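Local coordinates for glutaconate CoA-transferase subunit A (Acidaminococcus fermentans, PDB 1POI), which transfers coenzyme A from acetyl-CoA to glutaconate or (R)-2-hydroxyglutarate, a step in the breakdown of glutamate by the hydroxyglutarate pathway, at residues D58-N63 and F273-C277; D149-I154 and V164-P168. All blocks are in the same frame, centred on the assembly; numbering follows the deposited sequence.

Interaction 1 of 2, residues D58-N63 and F273-C277; sequences DMLIGN and FDAFC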
loop_
_atom_site.group_PDB
_atom_site.type_symbol
_atom_site.label_atom_id
_atom_site.label_comp_id
_atom_site.label_asym_id
_atom_site.label_seq_id
_atom_site.Cartn_x
_atom_site.Cartn_y
_atom_site.Cartn_z
ATOM N N ASP A 58 -14.287 34.493 -6.097
ATOM C CA ASP A 58 -14.133 35.878 -5.675
ATOM C C ASP A 58 -13.267 36.594 -6.673
ATOM O O ASP A 58 -13.574 37.701 -7.099
ATOM C CB ASP A 58 -13.474 35.989 -4.320
ATOM C CG ASP A 58 -13.784 37.297 -3.647
ATOM O OD1 ASP A 58 -14.986 37.600 -3.531
ATOM O OD2 ASP A 58 -12.845 38.017 -3.223
ATOM N N MET A 59 -12.178 35.962 -7.065
ATOM C CA MET A 59 -11.296 36.591 -8.012
ATOM C C MET A 59 -11.997 36.879 -9.340
ATOM O O MET A 59 -11.896 37.994 -9.854
ATOM C CB MET A 59 -10.026 35.774 -8.161
ATOM C CG MET A 59 -9.215 35.754 -6.866
ATOM S SD MET A 59 -7.672 34.894 -7.107
ATOM C CE MET A 59 -6.718 36.118 -7.878
ATOM N N LEU A 60 -12.782 35.924 -9.840
ATOM C CA LEU A 60 -13.520 36.101 -11.092
ATOM C C LEU A 60 -14.523 37.254 -10.960
ATOM O O LEU A 60 -14.563 38.146 -11.806
ATOM C CB LEU A 60 -14.260 34.813 -11.475
ATOM C CG LEU A 60 -13.403 33.587 -11.813
ATOM C CD1 LEU A 60 -14.281 32.353 -12.037
ATOM C CD2 LEU A 60 -12.518 33.879 -13.023
ATOM N N ILE A 61 -15.317 37.247 -9.892
ATOM C CA ILE A 61 -16.306 38.297 -9.661
ATOM C C ILE A 61 -15.652 39.682 -9.596
ATOM O O ILE A 61 -15.997 40.570 -10.380
ATOM C CB ILE A 61 -17.075 38.049 -8.362
ATOM C CG1 ILE A 61 -17.894 36.771 -8.470
ATOM C CG2 ILE A 61 -17.969 39.223 -8.046
ATOM C CD1 ILE A 61 -18.571 36.402 -7.188
ATOM N N GLY A 62 -14.709 39.852 -8.670
ATOM C CA GLY A 62 -14.006 41.110 -8.510
ATOM C C GLY A 62 -13.375 41.604 -9.793
ATOM O O GLY A 62 -13.275 42.809 -9.999
ATOM N N ASN A 63 -12.883 40.691 -10.623
ATOM C CA ASN A 63 -12.316 41.069 -11.914
ATOM C C ASN A 63 -13.453 41.200 -12.960
ATOM O O ASN A 63 -13.228 41.105 -14.175
ATOM C CB ASN A 63 -11.307 40.028 -12.391
ATOM C CG ASN A 63 -9.936 40.201 -11.752
ATOM O OD1 ASN A 63 -9.045 40.861 -12.317
ATOM N ND2 ASN A 63 -9.738 39.572 -10.593
ATOM N N PHE A 273 -7.098 45.145 -4.135
ATOM C CA PHE A 273 -7.415 43.940 -4.889
ATOM C C PHE A 273 -6.750 43.894 -6.260
ATOM O O PHE A 273 -6.020 42.948 -6.587
ATOM C CB PHE A 273 -8.924 43.809 -5.056
ATOM C CG PHE A 273 -9.329 42.583 -5.808
ATOM C CD1 PHE A 273 -9.329 41.338 -5.182
ATOM C CD2 PHE A 273 -9.638 42.651 -7.165
ATOM C CE1 PHE A 273 -9.623 40.180 -5.897
ATOM C CE2 PHE A 273 -9.933 41.495 -7.889
ATOM C CZ PHE A 273 -9.923 40.259 -7.251
ATOM N N ASP A 274 -7.004 44.930 -7.060
ATOM C CA ASP A 274 -6.459 45.028 -8.412
ATOM C C ASP A 274 -4.957 45.041 -8.386
ATOM O O ASP A 274 -4.312 44.487 -9.278
ATOM C CB ASP A 274 -6.990 46.274 -9.114
ATOM C CG ASP A 274 -8.466 46.169 -9.442
ATOM O OD1 ASP A 274 -8.874 45.115 -9.995
ATOM O OD2 ASP A 274 -9.209 47.131 -9.135
ATOM N N ALA A 275 -4.413 45.684 -7.356
ATOM C CA ALA A 275 -2.968 45.777 -7.151
ATOM C C ALA A 275 -2.430 44.359 -6.953
ATOM O O ALA A 275 -1.455 43.949 -7.605
ATOM C CB ALA A 275 -2.682 46.628 -5.934
ATOM N N PHE A 276 -3.096 43.622 -6.059
ATOM C CA PHE A 276 -2.766 42.238 -5.759
ATOM C C PHE A 276 -2.793 41.413 -7.029
ATOM O O PHE A 276 -1.842 40.684 -7.326
ATOM C CB PHE A 276 -3.774 41.660 -4.780
ATOM C CG PHE A 276 -3.711 40.162 -4.664
ATOM C CD1 PHE A 276 -4.441 39.352 -5.540
ATOM C CD2 PHE A 276 -2.891 39.559 -3.699
ATOM C CE1 PHE A 276 -4.357 37.970 -5.465
ATOM C CE2 PHE A 276 -2.793 38.177 -3.607
ATOM C CZ PHE A 276 -3.526 37.373 -4.491
ATOM N N CYS A 277 -3.895 41.513 -7.770
ATOM C CA CYS A 277 -4.017 40.758 -9.012
ATOM C C CYS A 277 -2.945 41.092 -10.024
ATOM O O CYS A 277 -2.449 40.190 -10.703
ATOM C CB CYS A 277 -5.391 40.913 -9.655
ATOM S SG CYS A 277 -6.726 40.146 -8.750
HETATM O O HOH W 1 -6.989 43.181 -11.606
#
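F273 reaches toward N63 and the end of helix 55-62 with CG anti to its backbone N (chi1 -179°). The amide nitrogen of N63 comes to the rim of the F273 ring, N63 ND2 lying 3.3 Å from F273 CE2, with amide and ring planes 60° apart. M59 O sits at the same edge, and G62, without a side chain, lets CE2 come close to its backbone. One residue on, D274 is linked to N63 through a water that donates to D274 OD1 and to N63 OD1. F276 presents its edge to the methyl of M59, CE1 to CE 3.9 Å; the bend at the end of the methionine (chi3 80°) helps turn CE that way. C277 SG lies over one face of the F273 ring, toward its rim, and accepts a nearly straight hydrogen bond from N63 ND2 at 3.6 Å. N63 ND2 also donates to M59 O at 2.8 Å, and both acceptors lie in the amide plane, which should hold the rotation of the amide. M59 O receives N63 N and ND2 from opposite faces of its carbonyl plane. The arrangement is buried helix-helix packing, steeply crossed, that docks helix 270-282 on a helix of the CoA-transferase α/β fold.

Interaction 2 of 2, residues D149-I154 and V164-P168; sequences DKFKYI and VVAVP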
loop_
_atom_site.group_PDB
_atom_site.type_symbol
_atom_site.label_atom_id
_atom_site.label_comp_id
_atom_site.label_asym_id
_atom_site.label_seq_id
_atom_site.Cartn_x
_atom_site.Cartn_y
_atom_site.Cartn_z
ATOM N N ASP A 149 -36.857 30.099 -15.297
ATOM C CA ASP A 149 -37.466 29.914 -13.974
ATOM C C ASP A 149 -36.480 29.387 -12.941
ATOM O O ASP A 149 -35.719 28.453 -13.220
ATOM C CB ASP A 149 -38.640 28.949 -14.044
ATOM C CG ASP A 149 -39.813 29.536 -14.761
ATOM O OD1 ASP A 149 -40.585 30.307 -14.145
ATOM O OD2 ASP A 149 -39.964 29.227 -15.955
ATOM N N LYS A 150 -36.455 30.037 -11.780
ATOM C CA LYS A 150 -35.596 29.608 -10.694
ATOM C C LYS A 150 -36.089 28.203 -10.267
ATOM O O LYS A 150 -35.308 27.251 -10.194
ATOM C CB LYS A 150 -35.700 30.594 -9.528
ATOM C CG LYS A 150 -34.875 30.198 -8.320
ATOM C CD LYS A 150 -35.028 31.176 -7.182
ATOM C CE LYS A 150 -34.110 30.762 -6.049
ATOM N NZ LYS A 150 -33.868 31.844 -5.091
ATOM N N PHE A 151 -37.395 28.070 -10.050
ATOM C CA PHE A 151 -37.980 26.790 -9.664
ATOM C C PHE A 151 -39.460 26.785 -10.058
ATOM O O PHE A 151 -39.986 27.793 -10.545
ATOM C CB PHE A 151 -37.841 26.578 -8.139
ATOM C CG PHE A 151 -38.802 27.389 -7.314
ATOM C CD1 PHE A 151 -38.532 28.712 -7.014
ATOM C CD2 PHE A 151 -39.999 26.842 -6.894
ATOM C CE1 PHE A 151 -39.454 29.492 -6.304
ATOM C CE2 PHE A 151 -40.932 27.608 -6.186
ATOM C CZ PHE A 151 -40.664 28.931 -5.893
ATOM N N LYS A 152 -40.133 25.668 -9.810
ATOM C CA LYS A 152 -41.560 25.537 -10.107
ATOM C C LYS A 152 -42.159 24.553 -9.110
ATOM O O LYS A 152 -41.600 23.480 -8.894
ATOM C CB LYS A 152 -41.739 25.007 -11.529
ATOM C CG LYS A 152 -42.420 25.963 -12.478
ATOM C CD LYS A 152 -41.990 25.709 -13.916
ATOM C CE LYS A 152 -42.959 26.331 -14.917
ATOM N NZ LYS A 152 -43.179 27.800 -14.701
ATOM N N TYR A 153 -43.211 24.959 -8.415
ATOM C CA TYR A 153 -43.868 24.066 -7.458
ATOM C C TYR A 153 -44.721 23.095 -8.250
ATOM O O TYR A 153 -45.538 23.506 -9.073
ATOM C CB TYR A 153 -44.786 24.838 -6.508
ATOM C CG TYR A 153 -44.085 25.523 -5.370
ATOM C CD1 TYR A 153 -43.182 24.831 -4.567
ATOM C CD2 TYR A 153 -44.343 26.857 -5.078
ATOM C CE1 TYR A 153 -42.558 25.454 -3.498
ATOM C CE2 TYR A 153 -43.723 27.488 -4.013
ATOM C CZ TYR A 153 -42.830 26.779 -3.225
ATOM O OH TYR A 153 -42.215 27.398 -2.163
ATOM N N ILE A 154 -44.567 21.808 -7.994
ATOM C CA ILE A 154 -45.342 20.833 -8.736
ATOM C C ILE A 154 -45.907 19.833 -7.770
ATOM O O ILE A 154 -45.361 19.657 -6.695
ATOM C CB ILE A 154 -44.465 20.097 -9.770
ATOM C CG1 ILE A 154 -43.402 19.246 -9.067
ATOM C CG2 ILE A 154 -43.819 21.109 -10.718
ATOM C CD1 ILE A 154 -42.675 18.259 -9.981
ATOM N N VAL A 164 -43.848 19.440 -4.453
ATOM C CA VAL A 164 -42.402 19.471 -4.297
ATOM C C VAL A 164 -41.871 20.658 -5.135
ATOM O O VAL A 164 -42.612 21.266 -5.918
ATOM C CB VAL A 164 -41.739 18.110 -4.752
ATOM C CG1 VAL A 164 -42.634 16.932 -4.408
ATOM C CG2 VAL A 164 -41.386 18.107 -6.243
ATOM N N VAL A 165 -40.597 20.983 -4.968
ATOM C CA VAL A 165 -39.970 22.072 -5.687
ATOM C C VAL A 165 -39.185 21.437 -6.812
ATOM O O VAL A 165 -38.370 20.537 -6.565
ATOM C CB VAL A 165 -39.012 22.860 -4.753
ATOM C CG1 VAL A 165 -38.206 23.899 -5.529
ATOM C CG2 VAL A 165 -39.810 23.538 -3.655
ATOM N N ALA A 166 -39.490 21.826 -8.050
ATOM C CA ALA A 166 -38.778 21.275 -9.196
ATOM C C ALA A 166 -37.722 22.290 -9.553
ATOM O O ALA A 166 -38.000 23.496 -9.561
ATOM C CB ALA A 166 -39.717 21.038 -10.352
ATOM N N VAL A 167 -36.524 21.813 -9.864
ATOM C CA VAL A 167 -35.398 22.682 -10.165
ATOM C C VAL A 167 -34.750 22.302 -11.495
ATOM O O VAL A 167 -34.531 21.132 -11.776
ATOM C CB VAL A 167 -34.364 22.602 -8.992
ATOM C CG1 VAL A 167 -33.026 23.082 -9.411
ATOM C CG2 VAL A 167 -34.825 23.436 -7.837
ATOM N N PRO A 168 -34.413 23.298 -12.323
ATOM C CA PRO A 168 -33.788 23.004 -13.615
ATOM C C PRO A 168 -32.403 22.409 -13.456
ATOM O O PRO A 168 -31.600 22.930 -12.687
ATOM C CB PRO A 168 -33.675 24.390 -14.263
ATOM C CG PRO A 168 -34.722 25.201 -13.564
ATOM C CD PRO A 168 -34.571 24.752 -12.148
#
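Y153 and V165 face each other as a non-hydrogen-bonded antiparallel pair, with their side chains running side by side in the same direction. At the root of the tyrosine, CA makes a CH...O contact with V164 O, and CB starts out on the face of the sheet shared with V165. With CG beside the backbone N (chi1 -80°), the Y153 ring stands next to the valine: its CD1 is 3.7 Å from V165 CG2, and its CE1 approaches the same methyl more closely, at 3.4 Å. V164 O lies at the ring edge, near CD1. Over one ring face comes F151, its edge directed at the tyrosine and CE2 placed above the ring centre. The tip, OH, is hydrogen-bonded to T130. F151 also leans on V165 through the other methyl, CD2 to CG1 3.7 Å, so the valine touches a different aromatic ring with each of its two branches.

This is a β-hairpin, strands 152-156 and 162-168, with the second strand in the middle of a three-stranded antiparallel sheet; V165 and V167 make backbone hydrogen bonds on their far side to V121 and L119, respectively, of strand 118-121. K152 and A166 exchange two backbone hydrogen bonds, the shorter from A166 N to K152 O at 2.8 Å, and I154 and V164 form the next such pair, with V164 N 2.7 Å from I154 O. On the face opposite Y153, I154 CG1 lies 3.7 Å from V164 CG2, while its CD1 reaches both that methyl and A166 CB. F158 of a second subunit packs on K152 and P168, and P157 of that subunit on I154. Beyond the paired residues, the ring of P168 rests against the segment leading into strand 152-156, CD 3.3 Å from K150 O and CG near D149 O.

How the interactions relate
Following the chain from the N terminus, interaction 1 opens first, at helix 55-62, and closes only when helix 270-282 returns to it, enclosing a loop of 209 residues. Interaction 2 is nested wholly within that loop and is far more local: only nine residues separate its segments, and they form the turn end of the hairpin. The long closure joins a helix of the α/β core to the helical C-terminal part, in a place that no other chain of the assembly touches. The short one pairs two of the three strands of the small antiparallel sheet, where a second subunit packs. Their centres lie about 34 Å apart and their nearest atoms about 16 Å, so the two do not touch.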